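Local coordinates for protein myosin-17 (Arabidopsis thaliana, PDB 7KFL) that probably drives actin-based transport in plant cells as a class XI myosin, with the globular tail described here serving as its cargo-binding domain, at residues A[169-172]-A[173-177]; A[221-224]-A[225-228]; A[259-262]-A[263-266]; A[267-270]-A[271-274]; A[35-38]-A[39-43]. All coordinates share one frame; numbering follows the deposited sequence.

Contact 1: residues A[169-172]-A[173-177]; sequences MIRD and NLKKE
The long helix 150-186 of the globular tail runs through this contact, where R171, D172 and K175 group their charged ends along one flank of consecutive turns. Regular i to i+4 backbone bonds define the frame: N173 N donates to M169 O at 2.8 Å, and K175 N donates to R171 O at 3.0 Å. The aliphatic parts of R171 and K175 lie side by side and point the same way, with R171 CG 4.1 Å from K175 CE. The R171 chain leaves with CG anti to the backbone N (chi1 173°) and then bends at chi3 (67°), which turns the guanidinium back toward its neighbour D172. There NE donates to D172 OD1 at 3.1 Å in a salt bridge, approaching from above the carboxylate plane, and NH2 adds a weaker bond to the same oxygen. K175 runs alongside the carboxylate without closing on it, since its NZ stays 4.3 Å from D172 OD1. Beyond the segment, R171 NH1 bonds to Q245 OE1 of helix 236-260, while N173 ND2 reaches N70 OD1. Replacing R171 by a leucine would probably leave D172 OD1 without its salt-bridge partner and remove the polar link from this helix to Q245. The NE of R171 and the NZ of K175 are only 4.4 Å apart, and the carboxylate close to both would be expected to ease their mutual repulsion; the triplet probably keeps a net positive charge, only partly offset by D172, with its one close ion pair between sequence neighbours.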
loop_
_atom_site.group_PDB
_atom_site.type_symbol
_atom_site.label_atom_id
_atom_site.label_comp_id
_atom_site.label_asym_id
_atom_site.label_seq_id
_atom_site.Cartn_x
_atom_site.Cartn_y
_atom_site.Cartn_z
ATOM N N MET A 169 2.118 8.323 2.281
ATOM C CA MET A 169 3.192 9.007 1.504
ATOM C C MET A 169 4.155 7.973 0.906
ATOM O O MET A 169 4.540 8.149 -0.266
ATOM C CB MET A 169 3.968 9.994 2.382
ATOM C CG MET A 169 3.251 11.320 2.548
ATOM S SD MET A 169 3.744 12.200 4.047
ATOM C CE MET A 169 5.223 13.032 3.472
ATOM N N ILE A 170 4.531 6.946 1.675
ATOM C CA ILE A 170 5.366 5.805 1.189
ATOM C C ILE A 170 4.644 5.163 -0.003
ATOM O O ILE A 170 5.256 5.070 -1.088
ATOM C CB ILE A 170 5.654 4.789 2.318
ATOM C CG1 ILE A 170 6.621 5.363 3.358
ATOM C CG2 ILE A 170 6.169 3.472 1.752
ATOM C CD1 ILE A 170 6.737 4.540 4.627
ATOM N N ARG A 171 3.387 4.756 0.198
ATOM C CA ARG A 171 2.535 4.095 -0.827
ATOM C C ARG A 171 2.422 4.990 -2.068
ATOM O O ARG A 171 2.646 4.482 -3.178
ATOM C CB ARG A 171 1.150 3.787 -0.248
ATOM C CG ARG A 171 0.144 3.257 -1.260
ATOM C CD ARG A 171 -1.274 3.358 -0.734
ATOM N NE ARG A 171 -1.699 4.745 -0.596
ATOM C CZ ARG A 171 -2.786 5.152 0.051
ATOM N NH1 ARG A 171 -3.588 4.278 0.637
ATOM N NH2 ARG A 171 -3.065 6.442 0.110
ATOM N N ASP A 172 2.077 6.266 -1.885
ATOM C CA ASP A 172 1.835 7.227 -2.996
ATOM C C ASP A 172 3.165 7.514 -3.715
ATOM O O ASP A 172 3.143 7.601 -4.955
ATOM C CB ASP A 172 1.096 8.476 -2.492
ATOM C CG ASP A 172 -0.365 8.234 -2.115
ATOM O OD1 ASP A 172 -0.872 7.114 -2.364
ATOM O OD2 ASP A 172 -0.992 9.166 -1.567
ATOM N N ASN A 173 4.283 7.615 -2.984
ATOM C CA ASN A 173 5.646 7.794 -3.562
ATOM C C ASN A 173 5.977 6.623 -4.499
ATOM O O ASN A 173 6.537 6.878 -5.588
ATOM C CB ASN A 173 6.735 7.910 -2.490
ATOM C CG ASN A 173 6.828 9.282 -1.856
ATOM O OD1 ASN A 173 6.086 10.195 -2.211
ATOM N ND2 ASN A 173 7.737 9.435 -0.907
ATOM N N LEU A 174 5.658 5.393 -4.082
ATOM C CA LEU A 174 5.869 4.152 -4.875
ATOM C C LEU A 174 4.955 4.172 -6.109
ATOM O O LEU A 174 5.449 3.822 -7.199
ATOM C CB LEU A 174 5.609 2.933 -3.983
ATOM C CG LEU A 174 5.714 1.559 -4.646
ATOM C CD1 LEU A 174 6.972 1.432 -5.489
ATOM C CD2 LEU A 174 5.676 0.459 -3.597
ATOM N N LYS A 175 3.689 4.579 -5.945
ATOM C CA LYS A 175 2.698 4.745 -7.048
ATOM C C LYS A 175 3.263 5.696 -8.113
ATOM O O LYS A 175 3.160 5.366 -9.305
ATOM C CB LYS A 175 1.358 5.284 -6.531
ATOM C CG LYS A 175 0.445 4.259 -5.868
ATOM C CD LYS A 175 -0.981 4.747 -5.659
ATOM C CE LYS A 175 -1.823 3.792 -4.836
ATOM N NZ LYS A 175 -3.217 4.274 -4.665
ATOM N N LYS A 176 3.839 6.826 -7.691
ATOM C CA LYS A 176 4.391 7.886 -8.580
ATOM C C LYS A 176 5.608 7.352 -9.347
ATOM O O LYS A 176 5.845 7.825 -10.477
ATOM C CB LYS A 176 4.765 9.118 -7.749
ATOM C CG LYS A 176 5.398 10.275 -8.511
ATOM C CD LYS A 176 6.231 11.178 -7.622
ATOM C CE LYS A 176 5.962 12.654 -7.830
ATOM N NZ LYS A 176 6.409 13.459 -6.666
ATOM N N GLU A 177 6.359 6.420 -8.752
ATOM C CA GLU A 177 7.617 5.873 -9.329
ATOM C C GLU A 177 7.291 4.837 -10.415
ATOM O O GLU A 177 7.992 4.846 -11.447
ATOM C CB GLU A 177 8.492 5.264 -8.232
ATOM C CG GLU A 177 9.939 5.084 -8.653
ATOM C CD GLU A 177 10.861 4.573 -7.560
ATOM O OE1 GLU A 177 10.999 5.268 -6.529
ATOM O OE2 GLU A 177 11.426 3.472 -7.737
#

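Contact 2: residues A[221-224]-A[225-228]; sequences SLNS and YLNL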
loop_
_atom_site.group_PDB
_atom_site.type_symbol
_atom_site.label_atom_id
_atom_site.label_comp_id
_atom_site.label_asym_id
_atom_site.label_seq_id
_atom_site.Cartn_x
_atom_site.Cartn_y
_atom_site.Cartn_z
ATOM N N SER A 221 11.773 -1.474 -8.468
ATOM C CA SER A 221 11.150 -0.413 -7.633
ATOM C C SER A 221 10.386 -1.049 -6.464
ATOM O O SER A 221 10.508 -0.531 -5.345
ATOM C CB SER A 221 10.264 0.490 -8.456
ATOM O OG SER A 221 11.038 1.272 -9.356
ATOM N N LEU A 222 9.647 -2.135 -6.706
ATOM C CA LEU A 222 8.927 -2.882 -5.638
ATOM C C LEU A 222 9.937 -3.351 -4.585
ATOM O O LEU A 222 9.677 -3.134 -3.391
ATOM C CB LEU A 222 8.168 -4.071 -6.239
ATOM C CG LEU A 222 6.978 -3.736 -7.140
ATOM C CD1 LEU A 222 6.324 -5.008 -7.658
ATOM C CD2 LEU A 222 5.951 -2.883 -6.412
ATOM N N ASN A 223 11.053 -3.949 -5.024
ATOM C CA ASN A 223 12.103 -4.548 -4.152
ATOM C C ASN A 223 12.824 -3.449 -3.358
ATOM O O ASN A 223 13.132 -3.695 -2.177
ATOM C CB ASN A 223 13.107 -5.387 -4.951
ATOM C CG ASN A 223 12.673 -6.824 -5.153
ATOM O OD1 ASN A 223 11.888 -7.361 -4.376
ATOM N ND2 ASN A 223 13.196 -7.468 -6.185
ATOM N N SER A 224 13.097 -2.295 -3.977
ATOM C CA SER A 224 13.723 -1.117 -3.318
ATOM C C SER A 224 12.933 -0.760 -2.055
ATOM O O SER A 224 13.538 -0.717 -0.964
ATOM C CB SER A 224 13.801 0.062 -4.247
ATOM O OG SER A 224 14.485 -0.281 -5.439
ATOM N N TYR A 225 11.625 -0.531 -2.207
ATOM C CA TYR A 225 10.708 -0.107 -1.117
ATOM C C TYR A 225 10.573 -1.249 -0.104
ATOM O O TYR A 225 10.577 -0.964 1.107
ATOM C CB TYR A 225 9.367 0.367 -1.686
ATOM C CG TYR A 225 9.419 1.736 -2.320
ATOM C CD1 TYR A 225 10.048 1.931 -3.538
ATOM C CD2 TYR A 225 8.860 2.842 -1.700
ATOM C CE1 TYR A 225 10.109 3.180 -4.133
ATOM C CE2 TYR A 225 8.915 4.101 -2.279
ATOM C CZ TYR A 225 9.541 4.271 -3.504
ATOM O OH TYR A 225 9.608 5.499 -4.093
ATOM N N LEU A 226 10.492 -2.497 -0.576
ATOM C CA LEU A 226 10.443 -3.698 0.302
ATOM C C LEU A 226 11.688 -3.717 1.201
ATOM O O LEU A 226 11.524 -3.831 2.427
ATOM C CB LEU A 226 10.347 -4.965 -0.558
ATOM C CG LEU A 226 10.360 -6.288 0.206
ATOM C CD1 LEU A 226 9.269 -6.327 1.266
ATOM C CD2 LEU A 226 10.211 -7.464 -0.746
ATOM N N ASN A 227 12.880 -3.579 0.614
ATOM C CA ASN A 227 14.184 -3.692 1.324
ATOM C C ASN A 227 14.375 -2.490 2.260
ATOM O O ASN A 227 14.981 -2.676 3.337
ATOM C CB ASN A 227 15.352 -3.832 0.343
ATOM C CG ASN A 227 15.331 -5.140 -0.421
ATOM O OD1 ASN A 227 14.971 -6.180 0.126
ATOM N ND2 ASN A 227 15.720 -5.103 -1.685
ATOM N N LEU A 228 13.877 -1.313 1.863
ATOM C CA LEU A 228 13.957 -0.048 2.647
ATOM C C LEU A 228 13.111 -0.168 3.919
ATOM O O LEU A 228 13.492 0.433 4.944
ATOM C CB LEU A 228 13.468 1.115 1.778
ATOM C CG LEU A 228 13.360 2.469 2.478
ATOM C CD1 LEU A 228 14.710 2.916 3.017
ATOM C CD2 LEU A 228 12.790 3.516 1.536
#
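With chi1 of Y225 at -75°, its CG stands beside the backbone N, and the ring swings back along the helix toward S221 one turn earlier. As a result CD1 of Y225 comes to 3.1 Å from S221 O, which meets the ring at its edge, near its plane. The same carbonyl also receives the Y225 backbone N, a weak bond at 3.3 Å although nearly straight, so S221 O is met by both the amide and the ring edge of the same residue. N227 uses a similar first torsion (chi1 -67°) to fold its amide back over the preceding turn, with ND2 at 3.0 Å from N223 O. The angle there is too poor for a hydrogen bond; the carbonyl is instead held by N227 N at 2.8 Å. L226 takes the other course: CG stands anti to the backbone N (chi1 177°), its chain lies alongside N223, and CD2 comes to 4.0 Å from N223 OD1. L226 N donates to L222 O at 3.0 Å, and L228 N to S224 O at 2.9 Å, which keeps the helical ladder continuous. The polar ends of S221 and Y225 turn to one carboxylate: E177 takes the S221 hydroxyl and the Y225 phenol on separate oxygens. L222 and L226 both touch F243 and W283. This is the pattern of a helix packed between neighbours of a multi-helix bundle, with a buried polar link to E177 on one flank and leucines against helices 236-260 and 267-287 on another, while S224 and N227 are exposed.

Contact 3: residues A[259-262]-A[263-266]; sequences LLRR and ECCS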
loop_
_atom_site.group_PDB
_atom_site.type_symbol
_atom_site.label_atom_id
_atom_site.label_comp_id
_atom_site.label_asym_id
_atom_site.label_seq_id
_atom_site.Cartn_x
_atom_site.Cartn_y
_atom_site.Cartn_z
ATOM N N LEU A 259 -9.994 -1.861 -21.562
ATOM C CA LEU A 259 -11.386 -1.373 -21.766
ATOM C C LEU A 259 -11.399 -0.119 -22.649
ATOM O O LEU A 259 -12.375 0.039 -23.403
ATOM C CB LEU A 259 -12.031 -1.069 -20.410
ATOM C CG LEU A 259 -12.148 -2.235 -19.429
ATOM C CD1 LEU A 259 -12.833 -1.775 -18.153
ATOM C CD2 LEU A 259 -12.901 -3.409 -20.037
ATOM N N LEU A 260 -10.377 0.739 -22.547
ATOM C CA LEU A 260 -10.398 2.121 -23.107
ATOM C C LEU A 260 -9.466 2.266 -24.318
ATOM O O LEU A 260 -9.724 3.177 -25.132
ATOM C CB LEU A 260 -10.014 3.108 -22.000
ATOM C CG LEU A 260 -10.965 3.169 -20.803
ATOM C CD1 LEU A 260 -10.574 4.300 -19.867
ATOM C CD2 LEU A 260 -12.411 3.328 -21.251
ATOM N N ARG A 261 -8.421 1.438 -24.432
ATOM C CA ARG A 261 -7.456 1.482 -25.566
ATOM C C ARG A 261 -7.701 0.283 -26.487
ATOM O O ARG A 261 -7.503 -0.862 -26.033
ATOM C CB ARG A 261 -6.012 1.488 -25.062
ATOM C CG ARG A 261 -5.708 2.597 -24.067
ATOM C CD ARG A 261 -4.234 2.947 -24.077
ATOM N NE ARG A 261 -3.938 4.099 -23.241
ATOM C CZ ARG A 261 -2.830 4.830 -23.314
ATOM N NH1 ARG A 261 -1.885 4.541 -24.195
ATOM N NH2 ARG A 261 -2.672 5.858 -22.499
ATOM N N ARG A 262 -8.119 0.551 -27.728
ATOM C CA ARG A 262 -8.387 -0.471 -28.773
ATOM C C ARG A 262 -7.122 -1.315 -28.968
ATOM O O ARG A 262 -7.228 -2.556 -28.903
ATOM C CB ARG A 262 -8.839 0.212 -30.068
ATOM C CG ARG A 262 -9.322 -0.738 -31.155
ATOM C CD ARG A 262 -8.241 -1.065 -32.169
ATOM N NE ARG A 262 -8.746 -1.842 -33.296
ATOM C CZ ARG A 262 -8.019 -2.227 -34.341
ATOM N NH1 ARG A 262 -6.736 -1.910 -34.417
ATOM N NH2 ARG A 262 -8.580 -2.931 -35.310
ATOM N N GLU A 263 -5.971 -0.652 -29.142
ATOM C CA GLU A 263 -4.654 -1.274 -29.455
ATOM C C GLU A 263 -4.206 -2.234 -28.342
ATOM O O GLU A 263 -3.425 -3.153 -28.660
ATOM C CB GLU A 263 -3.582 -0.208 -29.703
ATOM C CG GLU A 263 -3.239 0.647 -28.492
ATOM C CD GLU A 263 -4.067 1.910 -28.331
ATOM O OE1 GLU A 263 -5.191 1.955 -28.874
ATOM O OE2 GLU A 263 -3.585 2.849 -27.660
ATOM N N CYS A 264 -4.646 -2.028 -27.093
ATOM C CA CYS A 264 -4.308 -2.895 -25.928
ATOM C C CYS A 264 -5.223 -4.126 -25.893
ATOM O O CYS A 264 -4.878 -5.093 -25.192
ATOM C CB CYS A 264 -4.431 -2.147 -24.608
ATOM S SG CYS A 264 -3.306 -0.734 -24.474
ATOM N N CYS A 265 -6.345 -4.086 -26.615
ATOM C CA CYS A 265 -7.362 -5.169 -26.662
ATOM C C CYS A 265 -7.065 -6.083 -27.859
ATOM O O CYS A 265 -7.925 -6.209 -28.745
ATOM C CB CYS A 265 -8.765 -4.578 -26.719
ATOM S SG CYS A 265 -10.002 -5.609 -25.889
ATOM N N SER A 266 -5.874 -6.688 -27.877
ATOM C CA SER A 266 -5.380 -7.582 -28.957
ATOM C C SER A 266 -4.793 -8.858 -28.348
ATOM O O SER A 266 -4.577 -8.891 -27.122
ATOM C CB SER A 266 -4.369 -6.881 -29.830
ATOM O OG SER A 266 -3.219 -6.512 -29.083
#
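R261 and E263 bring their side chains across one another at a slant, the guanidinium and carboxylate planes 53° apart. E263 can reach back because its CG takes the cramped place between backbone N and carbonyl carbon (chi1 65°) and the chain bends again at chi2. Its OE2 then lies 3.6 Å from R261 CD and 4.2 Å from R261 NH1, an attraction of opposite charges that stops short of a salt bridge. C264 adds its sulfur to the arginine's aliphatic stem, with SG 3.6 Å from R261 CB. A lysine in place of E263 would probably set a positive charge against R261 and leave that arginine without its nearby counter-charge. The backbone turns tightly below: C264 N donates to R261 O at 3.3 Å, and C265 N to R262 O at 2.9 Å, both from above the carbonyl planes. R262 itself makes a cation-pi contact with W343. The two overlapping bonds, with helical torsions at R262, E263 and C264, describe consecutive type I turns. They join helix 236-260 to helix 267-287, at whose start S266 OG caps N269 N, a classic serine N-cap inside the DIL region.

Contact 4: residues A[267-270]-A[271-274]; sequences FSNG and EYVK
F267 and E271 meet one turn apart at the start of helix 267-287, the carboxylate set against the edge of the phenyl ring. E271 OE2 lies in the ring plane, 3.3 Å from F267 CE1, and the two flat groups are turned 70° apart, a geometry that directs the negative oxygen at the positively polarised C-H rim. E271 gets there with CG beside its backbone N (chi1 -64°) and an extended chain, which also puts OE1 3.5 Å from S268 CA. On another side of the helix, N269 crosses both Y272 and V273: its OD1 lies 4.0 Å from Y272 CD2, while ND2 is 4.1 Å from V273 CG2. Behind these pairs stand the backbone bonds, E271 N to F267 O at 3.0 Å in the carbonyl plane and V273 N to N269 O at 3.1 Å. In the next shell, K346 NZ forms a salt bridge with E271 OE1 and so would fix the carboxylate's rotation, while N269 ND2 is held by C264 O of the preceding turn. Y272 gives its hydroxyl to L211 O and lays its ring near W215, both on helix 205-231. F267 rests against Y342 and Y347 of the loop after helix 332-341, and V273 packs on I302 and V306 of helix 300-309, so this first part of helix 267-287 is wedged among those elements, with P189 of helix 188-191 against N269.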
loop_
_atom_site.group_PDB
_atom_site.type_symbol
_atom_site.label_atom_id
_atom_site.label_comp_id
_atom_site.label_asym_id
_atom_site.label_seq_id
_atom_site.Cartn_x
_atom_site.Cartn_y
_atom_site.Cartn_z
ATOM N N PHE A 267 -4.549 -9.868 -29.184
ATOM C CA PHE A 267 -3.912 -11.146 -28.784
ATOM C C PHE A 267 -2.461 -10.874 -28.378
ATOM O O PHE A 267 -2.054 -11.321 -27.285
ATOM C CB PHE A 267 -3.972 -12.175 -29.913
ATOM C CG PHE A 267 -3.599 -13.565 -29.469
ATOM C CD1 PHE A 267 -2.270 -13.935 -29.331
ATOM C CD2 PHE A 267 -4.580 -14.494 -29.158
ATOM C CE1 PHE A 267 -1.931 -15.210 -28.907
ATOM C CE2 PHE A 267 -4.238 -15.769 -28.737
ATOM C CZ PHE A 267 -2.915 -16.124 -28.609
ATOM N N SER A 268 -1.721 -10.157 -29.231
ATOM C CA SER A 268 -0.274 -9.853 -29.068
ATOM C C SER A 268 -0.044 -9.087 -27.759
ATOM O O SER A 268 0.968 -9.366 -27.085
ATOM C CB SER A 268 0.274 -9.095 -30.255
ATOM O OG SER A 268 -0.119 -7.731 -30.219
ATOM N N ASN A 269 -0.949 -8.165 -27.410
ATOM C CA ASN A 269 -0.850 -7.357 -26.164
ATOM C C ASN A 269 -1.234 -8.225 -24.958
ATOM O O ASN A 269 -0.716 -7.958 -23.855
ATOM C CB ASN A 269 -1.687 -6.079 -26.222
ATOM C CG ASN A 269 -1.251 -5.083 -25.167
ATOM O OD1 ASN A 269 -0.123 -4.597 -25.199
ATOM N ND2 ASN A 269 -2.118 -4.800 -24.209
ATOM N N GLY A 270 -2.110 -9.215 -25.156
ATOM C CA GLY A 270 -2.434 -10.235 -24.141
ATOM C C GLY A 270 -1.194 -11.016 -23.743
ATOM O O GLY A 270 -0.971 -11.197 -22.530
ATOM N N GLU A 271 -0.404 -11.440 -24.735
ATOM C CA GLU A 271 0.858 -12.206 -24.544
ATOM C C GLU A 271 1.870 -11.345 -23.782
ATOM O O GLU A 271 2.483 -11.860 -22.828
ATOM C CB GLU A 271 1.469 -12.612 -25.886
ATOM C CG GLU A 271 0.610 -13.558 -26.704
ATOM C CD GLU A 271 1.167 -13.839 -28.087
ATOM O OE1 GLU A 271 1.492 -12.867 -28.800
ATOM O OE2 GLU A 271 1.294 -15.030 -28.444
ATOM N N TYR A 272 2.042 -10.091 -24.208
ATOM C CA TYR A 272 3.022 -9.131 -23.640
ATOM C C TYR A 272 2.735 -8.894 -22.153
ATOM O O TYR A 272 3.690 -8.895 -21.357
ATOM C CB TYR A 272 3.001 -7.796 -24.385
ATOM C CG TYR A 272 3.737 -6.707 -23.651
ATOM C CD1 TYR A 272 5.109 -6.774 -23.477
ATOM C CD2 TYR A 272 3.064 -5.638 -23.085
ATOM C CE1 TYR A 272 5.800 -5.792 -22.790
ATOM C CE2 TYR A 272 3.739 -4.645 -22.394
ATOM C CZ TYR A 272 5.112 -4.721 -22.248
ATOM O OH TYR A 272 5.784 -3.754 -21.560
ATOM N N VAL A 273 1.466 -8.664 -21.799
ATOM C CA VAL A 273 1.031 -8.392 -20.396
ATOM C C VAL A 273 1.189 -9.677 -19.573
ATOM O O VAL A 273 1.653 -9.572 -18.421
ATOM C CB VAL A 273 -0.402 -7.827 -20.327
ATOM C CG1 VAL A 273 -0.982 -7.915 -18.923
ATOM C CG2 VAL A 273 -0.462 -6.391 -20.825
ATOM N N LYS A 274 0.833 -10.837 -20.137
ATOM C CA LYS A 274 0.973 -12.156 -19.461
ATOM C C LYS A 274 2.434 -12.355 -19.037
ATOM O O LYS A 274 2.656 -12.896 -17.935
ATOM C CB LYS A 274 0.519 -13.309 -20.363
ATOM C CG LYS A 274 0.392 -14.648 -19.647
ATOM C CD LYS A 274 -0.279 -15.732 -20.463
ATOM C CE LYS A 274 -0.829 -16.848 -19.599
ATOM N NZ LYS A 274 -1.307 -17.991 -20.412
#

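Contact 5: residues A[35-38]-A[39-43]; sequences VIYK and CLLHW
I36 and L40 form one ridge on helix 31-43, lying side by side and pointing the same way, with I36 CG2 3.9 Å from L40 CD1. A second bump comes from Y37 and L41, whose side chains pass at an angle: both methyls of L41 fit beside the outer part of the ring, CD2 4.0 Å from Y37 CE2 and CD1 4.0 Å from Y37 OH. The tyrosine comes within reach because its CG stands anti to the backbone N (chi1 180°), while its hydroxyl goes on to T91 OG1. Backbone bonds set the spacing of these bumps, L40 N donating to I36 O at 3.2 Å and L41 N to Y37 O at 2.9 Å. Farther on, the W43 indole covers C39 O, which lies 3.1 Å above the ring plane, toward the rim. K38 stretches out to the carbonyls of K139 and L137. Neighbouring helices meet the ridges: I57 of helix 53-65 sets against the joint surface of I36 and L40, L15 of helix 4-20 against that of V35 and C39, and L84 of helix 71-89 against I36 and Y37. Apolar ridges met by three helices are what a helix with one side packed into a mainly helical bundle presents, here in the N-terminal part of the globular tail.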
loop_
_atom_site.group_PDB
_atom_site.type_symbol
_atom_site.label_atom_id
_atom_site.label_comp_id
_atom_site.label_asym_id
_atom_site.label_seq_id
_atom_site.Cartn_x
_atom_site.Cartn_y
_atom_site.Cartn_z
ATOM N N VAL A 35 12.788 5.351 23.447
ATOM C CA VAL A 35 13.370 6.528 24.159
ATOM C C VAL A 35 12.239 7.506 24.504
ATOM O O VAL A 35 12.185 7.950 25.668
ATOM C CB VAL A 35 14.474 7.203 23.322
ATOM C CG1 VAL A 35 14.845 8.581 23.853
ATOM C CG2 VAL A 35 15.710 6.322 23.225
ATOM N N ILE A 36 11.383 7.830 23.529
ATOM C CA ILE A 36 10.216 8.749 23.700
ATOM C C ILE A 36 9.337 8.210 24.834
ATOM O O ILE A 36 9.113 8.956 25.804
ATOM C CB ILE A 36 9.427 8.919 22.382
ATOM C CG1 ILE A 36 10.177 9.806 21.387
ATOM C CG2 ILE A 36 8.026 9.454 22.648
ATOM C CD1 ILE A 36 9.694 9.677 19.960
ATOM N N TYR A 37 8.878 6.960 24.711
ATOM C CA TYR A 37 7.923 6.298 25.641
ATOM C C TYR A 37 8.440 6.372 27.082
ATOM O O TYR A 37 7.650 6.721 27.980
ATOM C CB TYR A 37 7.692 4.839 25.241
ATOM C CG TYR A 37 6.738 4.100 26.144
ATOM C CD1 TYR A 37 5.411 4.485 26.242
ATOM C CD2 TYR A 37 7.156 3.021 26.907
ATOM C CE1 TYR A 37 4.524 3.820 27.071
ATOM C CE2 TYR A 37 6.281 2.342 27.740
ATOM C CZ TYR A 37 4.959 2.743 27.822
ATOM O OH TYR A 37 4.088 2.084 28.637
ATOM N N LYS A 38 9.721 6.054 27.292
ATOM C CA LYS A 38 10.349 5.927 28.636
ATOM C C LYS A 38 10.443 7.299 29.313
ATOM O O LYS A 38 10.106 7.378 30.511
ATOM C CB LYS A 38 11.718 5.254 28.520
ATOM C CG LYS A 38 11.649 3.763 28.240
ATOM C CD LYS A 38 12.968 3.057 28.387
ATOM C CE LYS A 38 12.817 1.553 28.354
ATOM N NZ LYS A 38 14.117 0.891 28.113
ATOM N N CYS A 39 10.886 8.329 28.586
ATOM C CA CYS A 39 10.914 9.742 29.056
ATOM C C CYS A 39 9.525 10.149 29.562
ATOM O O CYS A 39 9.433 10.652 30.701
ATOM C CB CYS A 39 11.354 10.693 27.948
ATOM S SG CYS A 39 13.094 10.500 27.490
ATOM N N LEU A 40 8.490 9.927 28.747
ATOM C CA LEU A 40 7.082 10.289 29.062
ATOM C C LEU A 40 6.617 9.497 30.290
ATOM O O LEU A 40 5.843 10.058 31.096
ATOM C CB LEU A 40 6.193 10.000 27.845
ATOM C CG LEU A 40 6.508 10.790 26.572
ATOM C CD1 LEU A 40 5.513 10.447 25.475
ATOM C CD2 LEU A 40 6.520 12.291 26.826
ATOM N N LEU A 41 7.073 8.248 30.421
ATOM C CA LEU A 41 6.749 7.353 31.565
ATOM C C LEU A 41 7.507 7.838 32.809
ATOM O O LEU A 41 6.894 7.877 33.897
ATOM C CB LEU A 41 7.120 5.912 31.197
ATOM C CG LEU A 41 6.300 4.817 31.877
ATOM C CD1 LEU A 41 4.842 4.866 31.440
ATOM C CD2 LEU A 41 6.891 3.446 31.585
ATOM N N HIS A 42 8.779 8.215 32.637
ATOM C CA HIS A 42 9.676 8.757 33.696
ATOM C C HIS A 42 9.091 10.064 34.248
ATOM O O HIS A 42 8.911 10.155 35.480
ATOM C CB HIS A 42 11.098 8.938 33.140
ATOM C CG HIS A 42 12.102 9.386 34.150
ATOM N ND1 HIS A 42 12.500 8.585 35.205
ATOM C CD2 HIS A 42 12.802 10.537 34.265
ATOM C CE1 HIS A 42 13.392 9.228 35.931
ATOM N NE2 HIS A 42 13.596 10.429 35.373
ATOM N N TRP A 43 8.785 11.021 33.363
ATOM C CA TRP A 43 8.282 12.379 33.710
ATOM C C TRP A 43 6.801 12.333 34.115
ATOM O O TRP A 43 6.314 13.349 34.650
ATOM C CB TRP A 43 8.493 13.350 32.540
ATOM C CG TRP A 43 9.919 13.506 32.110
ATOM C CD1 TRP A 43 11.034 13.416 32.892
ATOM C CD2 TRP A 43 10.386 13.815 30.784
ATOM N NE1 TRP A 43 12.160 13.632 32.144
ATOM C CE2 TRP A 43 11.794 13.881 30.848
ATOM C CE3 TRP A 43 9.756 14.034 29.553
ATOM C CZ2 TRP A 43 12.577 14.157 29.727
ATOM C CZ3 TRP A 43 10.529 14.310 28.446
ATOM C CH2 TRP A 43 11.920 14.371 28.534
#

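Overall arrangement
Two pairs of contacts join directly, while contact 5 stands apart. Contacts 1 and 2 have centres about 11 Å apart and link helix 150-186 to helix 205-231: E177 OE2 lies 2.8 Å from S221 OG and E177 OE1 2.8 Å from Y225 OH, while L174 CD1 packs 3.7 Å from Y225 CD1. Contacts 3 and 4, also about 11 Å between centres, follow one another in the DIL region and share the 2.9 Å bond from N269 ND2 to C264 O. The pairs are separated by about 27 to 31 Å between centres. Contact 5 lies about 33 Å from contacts 1 and 2, and about 59 Å from contact 3 on the other side of the chain's centre, consistent with an elongated cargo-binding domain.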